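Local coordinates for protein convulxin alpha (Crotalus durissus, PDB 1UMR) that activates platelets as a snake venom C-type lectin-like toxin that binds the collagen receptor glycoprotein VI, at residues Val68-Arg73 with Arg114-Ala119. Sequence-based numbering, arbitrary orientation.
Sequences VSIGLR and RKWFVA
Trp116 lays its indole against the methyl ends of Ile70 and Leu72, and these three side chains make the whole contact. It belongs to the C-type lectin fold: strands 67-74 and 117-119 are the outer members of a three-stranded antiparallel sheet, with strand 104-108 between them. Because that middle strand keeps the two segments apart, no hydrogen bond joins them; the closest CA pair, that of Ile70 and Trp116, is 8.6 Å apart, and side chains bridge the gap.

The first interaction is a CH-pi contact. Ile70 CD1 stands over one face of the indole, 4.2 Å from the centroid of the five-membered ring and 18° off its normal, with Trp116 CD1 its nearest ring atom at 4.0 Å. With chi1 at 70°, CG1 is wedged between the backbone N and the carbonyl carbon, and the extended chi2 carries CD1 out to the ring. Strand 104-108 also touches Ile70, through Ser105.

The second is plain apolar packing on the six-membered ring. Leu72 approaches it obliquely with a single methyl, its side chain crossing the indole at about a right angle. Beyond the chain, aromatic rings of a neighbouring subunit meet Trp116 edge-to-face, while Leu72 and Arg73 pair with a strand of that subunit in an antiparallel ladder. The buried indole thus touches both strand 67-74 of its own chain and the aromatic groups of the neighbouring subunit. On the Leu72 side, CD1 lies 3.6 Å from Trp116 CE3 and 3.7 Å from Trp116 CZ3, nearly equidistant from the two atoms of that ring bond.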
loop_
_atom_site.group_PDB
_atom_site.type_symbol
_atom_site.label_atom_id
_atom_site.label_comp_id
_atom_site.label_asym_id
_atom_site.label_seq_id
_atom_site.Cartn_x
_atom_site.Cartn_y
_atom_site.Cartn_z
ATOM N N VAL A 68 42.831 -9.646 29.773
ATOM C CA VAL A 68 43.649 -8.715 28.938
ATOM C C VAL A 68 42.825 -7.510 28.528
ATOM O O VAL A 68 41.705 -7.640 27.987
ATOM C CB VAL A 68 44.274 -9.413 27.692
ATOM C CG1 VAL A 68 45.370 -8.550 27.062
ATOM C CG2 VAL A 68 44.964 -10.669 28.117
ATOM N N SER A 69 43.343 -6.338 28.814
ATOM C CA SER A 69 42.618 -5.104 28.405
ATOM C C SER A 69 42.514 -4.994 26.839
ATOM O O SER A 69 43.477 -5.272 26.139
ATOM C CB SER A 69 43.324 -3.873 28.957
ATOM O OG SER A 69 42.934 -3.543 30.297
ATOM N N ILE A 70 41.364 -4.591 26.300
ATOM C CA ILE A 70 41.311 -4.093 24.926
ATOM C C ILE A 70 40.752 -2.605 24.925
ATOM O O ILE A 70 40.493 -1.984 25.993
ATOM C CB ILE A 70 40.531 -4.949 24.097
ATOM C CG1 ILE A 70 39.090 -4.776 24.536
ATOM C CG2 ILE A 70 41.033 -6.417 24.225
ATOM C CD1 ILE A 70 38.146 -5.723 24.000
ATOM N N GLY A 71 40.660 -2.002 23.748
ATOM C CA GLY A 71 40.669 -0.543 23.617
ATOM C C GLY A 71 39.244 0.037 23.604
ATOM O O GLY A 71 39.032 1.191 23.181
ATOM N N LEU A 72 38.244 -0.713 24.082
ATOM C CA LEU A 72 36.883 -0.152 24.041
ATOM C C LEU A 72 36.542 0.485 25.328
ATOM O O LEU A 72 36.666 -0.121 26.460
ATOM C CB LEU A 72 35.870 -1.240 23.757
ATOM C CG LEU A 72 35.248 -1.414 22.407
ATOM C CD1 LEU A 72 34.188 -2.615 22.512
ATOM C CD2 LEU A 72 34.553 -0.136 21.793
ATOM N N ARG A 73 36.008 1.682 25.231
ATOM C CA ARG A 73 35.724 2.345 26.523
ATOM C C ARG A 73 34.453 3.169 26.353
ATOM O O ARG A 73 34.200 3.681 25.235
ATOM C CB ARG A 73 36.959 3.152 27.017
ATOM C CG ARG A 73 36.709 4.309 28.108
ATOM C CD ARG A 73 38.005 4.904 28.840
ATOM N NE ARG A 73 37.651 5.479 30.170
ATOM C CZ ARG A 73 38.401 5.674 31.356
ATOM N NH1 ARG A 73 39.718 5.422 31.536
ATOM N NH2 ARG A 73 37.734 6.149 32.436
ATOM N N ARG A 114 37.726 -14.835 23.689
ATOM C CA ARG A 114 36.815 -14.530 22.605
ATOM C C ARG A 114 35.554 -13.670 22.847
ATOM O O ARG A 114 35.013 -13.025 21.913
ATOM C CB ARG A 114 36.528 -15.789 21.741
ATOM C CG ARG A 114 37.696 -15.967 20.855
ATOM C CD ARG A 114 37.771 -14.761 19.884
ATOM N NE ARG A 114 37.686 -15.423 18.656
ATOM C CZ ARG A 114 36.805 -15.342 17.705
ATOM N NH1 ARG A 114 35.865 -14.425 17.548
ATOM N NH2 ARG A 114 37.061 -16.177 16.768
ATOM N N LYS A 115 35.024 -13.516 24.014
ATOM C CA LYS A 115 34.012 -12.444 23.827
ATOM C C LYS A 115 34.502 -11.257 24.566
ATOM O O LYS A 115 35.578 -11.359 25.118
ATOM C CB LYS A 115 32.622 -12.884 24.200
ATOM C CG LYS A 115 32.381 -14.354 23.904
ATOM C CD LYS A 115 31.565 -14.557 22.593
ATOM C CE LYS A 115 30.038 -14.714 22.823
ATOM N NZ LYS A 115 29.241 -13.584 22.091
ATOM N N TRP A 116 33.776 -10.137 24.540
ATOM C CA TRP A 116 34.250 -8.967 25.203
ATOM C C TRP A 116 33.443 -8.755 26.461
ATOM O O TRP A 116 32.167 -8.844 26.441
ATOM C CB TRP A 116 34.095 -7.715 24.306
ATOM C CG TRP A 116 34.730 -7.792 22.958
ATOM C CD1 TRP A 116 35.728 -8.594 22.584
ATOM C CD2 TRP A 116 34.378 -6.999 21.796
ATOM N NE1 TRP A 116 36.008 -8.375 21.260
ATOM C CE2 TRP A 116 35.197 -7.382 20.774
ATOM C CE3 TRP A 116 33.427 -6.046 21.545
ATOM C CZ2 TRP A 116 35.108 -6.831 19.494
ATOM C CZ3 TRP A 116 33.337 -5.483 20.267
ATOM C CH2 TRP A 116 34.159 -5.892 19.262
ATOM N N PHE A 117 34.180 -8.421 27.523
ATOM C CA PHE A 117 33.564 -8.264 28.828
ATOM C C PHE A 117 33.722 -6.829 29.356
ATOM O O PHE A 117 34.808 -6.244 29.263
ATOM C CB PHE A 117 34.275 -9.210 29.803
ATOM C CG PHE A 117 33.883 -10.655 29.608
ATOM C CD1 PHE A 117 32.907 -11.220 30.427
ATOM C CD2 PHE A 117 34.474 -11.446 28.570
ATOM C CE1 PHE A 117 32.550 -12.560 30.285
ATOM C CE2 PHE A 117 34.095 -12.811 28.413
ATOM C CZ PHE A 117 33.111 -13.369 29.268
ATOM N N VAL A 118 32.667 -6.247 29.900
ATOM C CA VAL A 118 32.782 -4.964 30.592
ATOM C C VAL A 118 33.649 -5.114 31.883
ATOM O O VAL A 118 33.698 -6.171 32.530
ATOM C CB VAL A 118 31.428 -4.514 31.016
ATOM C CG1 VAL A 118 31.565 -3.203 31.722
ATOM C CG2 VAL A 118 30.531 -4.321 29.781
ATOM N N ALA A 119 34.376 -4.055 32.224
ATOM C CA ALA A 119 35.257 -4.071 33.363
ATOM C C ALA A 119 35.454 -2.650 33.914
ATOM O O ALA A 119 35.386 -1.670 33.209
ATOM C CB ALA A 119 36.696 -4.675 32.959
#